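Local coordinates for aminopeptidase-like protein (Chaetomium thermophilum, PDB 5JM6) that probably removes N-terminal residues from peptides as a zinc-dependent M18 aminopeptidase and forms a dodecamer that belongs to the Cvt pathway of selective autophagy, at the interface of chains A and B. Sequence-based numbering; all coordinates share one arbitrary frame. Chains: chain A/B, Aminopeptidase-like protein.

Contact 1: the interface of chains A and B. Residues chain A 171, 203, 206, 208, 215; chain B 168, 397, 483-484, 486.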
loop_
_atom_site.group_PDB
_atom_site.type_symbol
_atom_site.label_atom_id
_atom_site.label_comp_id
_atom_site.label_asym_id
_atom_site.label_seq_id
_atom_site.Cartn_x
_atom_site.Cartn_y
_atom_site.Cartn_z
ATOM N N ASP A 171 19.863 -29.665 3.052
ATOM C CA ASP A 171 20.553 -30.439 4.088
ATOM C C ASP A 171 20.151 -31.914 4.098
ATOM O O ASP A 171 19.917 -32.495 5.158
ATOM C CB ASP A 171 20.305 -29.831 5.474
ATOM C CG ASP A 171 20.826 -28.408 5.598
ATOM O OD1 ASP A 171 20.257 -27.638 6.400
ATOM O OD2 ASP A 171 21.803 -28.058 4.902
ATOM N N ARG A 203 25.284 -32.403 -1.586
ATOM C CA ARG A 203 24.506 -31.765 -0.548
ATOM C C ARG A 203 24.142 -30.331 -0.921
ATOM O O ARG A 203 24.960 -29.611 -1.493
ATOM C CB ARG A 203 25.299 -31.823 0.752
ATOM C CG ARG A 203 24.826 -30.921 1.841
ATOM C CD ARG A 203 25.376 -31.424 3.146
ATOM N NE ARG A 203 24.386 -32.164 3.911
ATOM C CZ ARG A 203 23.794 -31.674 4.991
ATOM N NH1 ARG A 203 24.111 -30.460 5.413
ATOM N NH2 ARG A 203 22.897 -32.392 5.649
ATOM N N THR A 206 22.023 -25.280 3.721
ATOM C CA THR A 206 21.308 -24.080 4.126
ATOM C C THR A 206 22.276 -23.037 4.663
ATOM O O THR A 206 23.428 -23.336 4.973
ATOM C CB THR A 206 20.244 -24.375 5.194
ATOM O OG1 THR A 206 20.849 -25.033 6.308
ATOM C CG2 THR A 206 19.163 -25.261 4.634
ATOM N N ALA A 208 23.024 -20.301 7.737
ATOM C CA ALA A 208 22.679 -20.092 9.139
ATOM C C ALA A 208 21.646 -18.974 9.255
ATOM O O ALA A 208 21.653 -18.038 8.458
ATOM C CB ALA A 208 23.922 -19.765 9.952
ATOM N N MET A 215 17.029 -19.530 6.245
ATOM C CA MET A 215 18.031 -20.568 6.041
ATOM C C MET A 215 18.001 -21.035 4.592
ATOM O O MET A 215 18.997 -21.513 4.048
ATOM C CB MET A 215 17.789 -21.738 6.993
ATOM C CG MET A 215 17.778 -21.335 8.457
ATOM S SD MET A 215 17.618 -22.742 9.570
ATOM C CE MET A 215 19.224 -23.511 9.375
ATOM N N THR B 168 14.255 -27.054 8.480
ATOM C CA THR B 168 14.944 -28.325 8.272
ATOM C C THR B 168 14.413 -29.475 9.139
ATOM O O THR B 168 14.817 -30.620 8.951
ATOM C CB THR B 168 16.469 -28.193 8.516
ATOM O OG1 THR B 168 16.729 -27.984 9.909
ATOM C CG2 THR B 168 17.043 -27.036 7.711
ATOM N N HIS B 397 30.143 -19.687 2.602
ATOM C CA HIS B 397 29.039 -20.365 1.940
ATOM C C HIS B 397 29.112 -20.099 0.445
ATOM O O HIS B 397 29.097 -18.948 0.016
ATOM C CB HIS B 397 27.691 -19.911 2.497
ATOM C CG HIS B 397 26.577 -20.868 2.210
ATOM N ND1 HIS B 397 26.158 -21.161 0.930
ATOM C CD2 HIS B 397 25.807 -21.613 3.037
ATOM C CE1 HIS B 397 25.174 -22.040 0.981
ATOM N NE2 HIS B 397 24.940 -22.330 2.248
ATOM N N SER B 483 25.683 -24.149 7.532
ATOM C CA SER B 483 24.304 -24.396 7.957
ATOM C C SER B 483 24.199 -24.666 9.452
ATOM O O SER B 483 23.605 -25.655 9.881
ATOM C CB SER B 483 23.687 -25.555 7.164
ATOM O OG SER B 483 24.512 -26.703 7.134
ATOM N N MET B 484 24.793 -23.774 10.233
ATOM C CA MET B 484 24.696 -23.813 11.684
ATOM C C MET B 484 23.233 -23.721 12.112
ATOM O O MET B 484 22.460 -22.974 11.510
ATOM C CB MET B 484 25.521 -22.672 12.285
ATOM C CG MET B 484 25.649 -22.676 13.794
ATOM S SD MET B 484 26.669 -21.294 14.352
ATOM C CE MET B 484 28.197 -21.609 13.471
ATOM N N SER B 486 20.995 -25.903 11.713
ATOM C CA SER B 486 20.206 -26.892 10.988
ATOM C C SER B 486 20.082 -28.173 11.800
ATOM O O SER B 486 20.919 -28.457 12.658
ATOM C CB SER B 486 20.829 -27.214 9.633
ATOM O OG SER B 486 20.231 -28.375 9.083
HETATM O O HOH W 1 26.045 -21.080 7.113
#

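Contact 2: the interface of chains A and B. Residues chain A 168, 172, 483, 485-486, 488; chain B 170-171, 206, 215.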
loop_
_atom_site.group_PDB
_atom_site.type_symbol
_atom_site.label_atom_id
_atom_site.label_comp_id
_atom_site.label_asym_id
_atom_site.label_seq_id
_atom_site.Cartn_x
_atom_site.Cartn_y
_atom_site.Cartn_z
ATOM N N THR A 168 12.208 -29.222 1.252
ATOM C CA THR A 168 12.611 -30.455 1.930
ATOM C C THR A 168 13.938 -31.021 1.403
ATOM O O THR A 168 14.495 -31.940 2.000
ATOM C CB THR A 168 11.526 -31.552 1.827
ATOM O OG1 THR A 168 11.433 -32.028 0.480
ATOM C CG2 THR A 168 10.175 -31.012 2.272
ATOM N N ARG A 172 20.067 -32.512 2.917
ATOM C CA ARG A 172 19.843 -33.947 2.805
ATOM C C ARG A 172 21.103 -34.594 2.248
ATOM O O ARG A 172 21.856 -33.956 1.511
ATOM C CB ARG A 172 18.640 -34.253 1.909
ATOM C CG ARG A 172 17.337 -33.608 2.356
ATOM C CD ARG A 172 16.682 -34.375 3.496
ATOM N NE ARG A 172 15.352 -33.850 3.797
ATOM C CZ ARG A 172 14.555 -34.323 4.750
ATOM N NH1 ARG A 172 14.949 -35.339 5.505
ATOM N NH2 ARG A 172 13.361 -33.783 4.945
ATOM N N SER A 483 2.644 -36.018 2.919
ATOM C CA SER A 483 3.814 -35.295 2.425
ATOM C C SER A 483 4.193 -35.709 1.008
ATOM O O SER A 483 5.363 -35.961 0.714
ATOM C CB SER A 483 5.004 -35.495 3.366
ATOM O OG SER A 483 4.681 -35.089 4.684
ATOM N N HIS A 485 5.260 -35.535 -2.742
ATOM C CA HIS A 485 6.262 -34.715 -3.438
ATOM C C HIS A 485 7.394 -34.227 -2.529
ATOM O O HIS A 485 8.260 -33.477 -2.971
ATOM C CB HIS A 485 5.618 -33.527 -4.163
ATOM C CG HIS A 485 4.997 -33.891 -5.476
ATOM N ND1 HIS A 485 4.497 -32.952 -6.352
ATOM C CD2 HIS A 485 4.800 -35.095 -6.064
ATOM C CE1 HIS A 485 4.013 -33.561 -7.420
ATOM N NE2 HIS A 485 4.190 -34.860 -7.272
ATOM N N SER A 486 7.371 -34.605 -1.255
ATOM C CA SER A 486 8.546 -34.389 -0.415
ATOM C C SER A 486 9.696 -35.281 -0.868
ATOM O O SER A 486 9.479 -36.306 -1.516
ATOM C CB SER A 486 8.243 -34.663 1.057
ATOM O OG SER A 486 9.444 -34.695 1.813
ATOM N N ARG A 488 11.255 -36.890 1.212
ATOM C CA ARG A 488 10.958 -38.051 2.044
ATOM C C ARG A 488 9.522 -38.008 2.581
ATOM O O ARG A 488 9.187 -37.153 3.402
ATOM C CB ARG A 488 11.966 -38.123 3.192
ATOM C CG ARG A 488 11.962 -39.425 3.964
ATOM C CD ARG A 488 13.170 -39.506 4.883
ATOM N NE ARG A 488 13.206 -40.757 5.635
ATOM C CZ ARG A 488 13.899 -41.832 5.272
ATOM N NH1 ARG A 488 14.625 -41.816 4.162
ATOM N NH2 ARG A 488 13.869 -42.925 6.022
ATOM N N TRP B 170 11.266 -30.543 9.274
ATOM C CA TRP B 170 10.175 -31.253 8.615
ATOM C C TRP B 170 10.680 -32.539 7.959
ATOM O O TRP B 170 11.830 -32.607 7.530
ATOM C CB TRP B 170 9.503 -30.359 7.569
ATOM C CG TRP B 170 8.808 -29.139 8.119
ATOM C CD1 TRP B 170 9.386 -27.947 8.452
ATOM C CD2 TRP B 170 7.403 -28.982 8.367
ATOM N NE1 TRP B 170 8.433 -27.066 8.902
ATOM C CE2 TRP B 170 7.207 -27.676 8.860
ATOM C CE3 TRP B 170 6.293 -29.822 8.226
ATOM C CZ2 TRP B 170 5.950 -27.191 9.212
ATOM C CZ3 TRP B 170 5.045 -29.338 8.576
ATOM C CH2 TRP B 170 4.884 -28.035 9.063
ATOM N N ASP B 171 9.815 -33.552 7.905
ATOM C CA ASP B 171 10.086 -34.828 7.230
ATOM C C ASP B 171 11.449 -35.431 7.554
ATOM O O ASP B 171 12.165 -35.903 6.670
ATOM C CB ASP B 171 9.945 -34.664 5.718
ATOM C CG ASP B 171 8.530 -34.333 5.305
ATOM O OD1 ASP B 171 7.591 -34.742 6.023
ATOM O OD2 ASP B 171 8.354 -33.670 4.264
ATOM N N THR B 206 5.205 -32.785 6.355
ATOM C CA THR B 206 4.809 -31.650 5.533
ATOM C C THR B 206 3.463 -31.900 4.874
ATOM O O THR B 206 2.990 -33.035 4.806
ATOM C CB THR B 206 5.836 -31.337 4.431
ATOM O OG1 THR B 206 6.050 -32.505 3.630
ATOM C CG2 THR B 206 7.151 -30.886 5.029
ATOM N N MET B 215 4.415 -26.248 1.695
ATOM C CA MET B 215 4.537 -27.562 2.310
ATOM C C MET B 215 4.691 -27.394 3.816
ATOM O O MET B 215 4.329 -28.272 4.599
ATOM C CB MET B 215 5.728 -28.331 1.731
ATOM C CG MET B 215 5.684 -28.524 0.221
ATOM S SD MET B 215 7.060 -29.513 -0.406
ATOM C CE MET B 215 6.571 -31.161 0.102
#

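Contact 1: the interface of chains A and B
A:Asp171 and B:Ser486 meet tip to tip across the two-fold dimer interface of this M18 aminopeptidase. The hydroxyl OG of B:Ser486 donates to carboxylate oxygen OD1 of A:Asp171 at 2.8 Å, coming from above the carboxylate plane, 50° out of it. With OG anti to its own backbone N (chi1 167°), B:Ser486 points the hydroxyl at the acid. Methyl CG2 of B:Thr168 comes up to the same oxygen, 3.5 Å from A:Asp171 OD1, and also touches A:Thr206 CG2, the two threonine side chains crossing obliquely. Thioether methyl CE of A:Met215 packs on the backbone of B:Ser486, 3.9 Å from its CA. A:Ala208 CB rests near B:Met484 CB, and a water links the backbone N of A:Ala208 to that of B:Ser483. Imidazole NE2 of B:His397 makes a weak hydrogen bond to A:Thr206 O at 3.3 Å, the carbonyl oxygen lying in plane at the ring edge.

Within chain A, A:Thr206 sets the carboxylate. OG1 of A:Thr206 donates to the syn lone pair of A:Asp171 OD1 (2.7 Å), and its backbone N donates to A:Asp171 OD2 (3.0 Å). Two donors thus grip OD1, and the pair of bonds from one residue should hinder rotation of the acid. Guanidinium NH1 of A:Arg203 adds a long salt bridge to A:Asp171 OD2 (3.4 Å).

Contact 2: the interface of chains A and B
The backbone carbonyl oxygen of B:Asp171 is gripped end-on by the guanidinium of A:Arg172, in a patch of the M18 aminopeptidase dimer interface made mostly of loops. NH1 of A:Arg172 lies 3.1 Å and NH2 3.0 Å from B:Asp171 O, both reaching it from the same face of the carbonyl plane; NH2 adds a weak bond to B:Trp170 O. A bend in the arginine chain at chi2 (-79°) turns the guanidinium toward its partners, and NE anchors it by donating to A:Thr168 O at 2.8 Å, nearly along the C=O axis.

The carboxylate of B:Asp171 is held from both chains. A:Ser486 OG donates to B:Asp171 OD2 at 2.9 Å from above the carboxylate plane, 48° out of it, and itself accepts from A:Arg488 N. A:Ser483 OG lies 3.2 Å from B:Asp171 OD1 on the syn side; B:Thr206 N meets that oxygen from the opposite face. The same serine hydroxyl sits 2.7 Å from B:Thr206 O, within bonding distance of both oxygens, and probably shares its hydrogen between them. B:Thr206 OG1 donates to the syn lone pair of B:Asp171 OD2 at 2.7 Å, which, with B:Thr206 N on OD1, should help hold the acid's rotation. An alanine in place of B:Asp171 would probably leave the hydroxyls of A:Ser486 and B:Thr206, and the N-H of B:Thr206, without their carboxylate mate.

Beside the polar group, A:Thr168 CG2 touches B:Thr206 CG2, and B:Met215 CE packs 3.8 Å from A:Ser486 CA, next in sequence to the zinc ligand A:His485.

Contacts 1 and 2 lie about 16 Å apart, measured between the centres of their C-alpha atoms, and are twins across the two-fold axis. Residues 171, 206 and 215 of one chain face 168, 483 and 486 of the other in both, with the chains exchanged. The copies differ in detail: the hydroxyl is turned by chi1 to 50° in B:Ser483 of contact 1 and -57° in A:Ser483 of contact 2, and it bonds across the interface in contact 2. Because zinc ligand A:His485 lies within the 483–486 loop, dimer formation may help shape both active sites, and such pairs probably serve as units of the dodecamer.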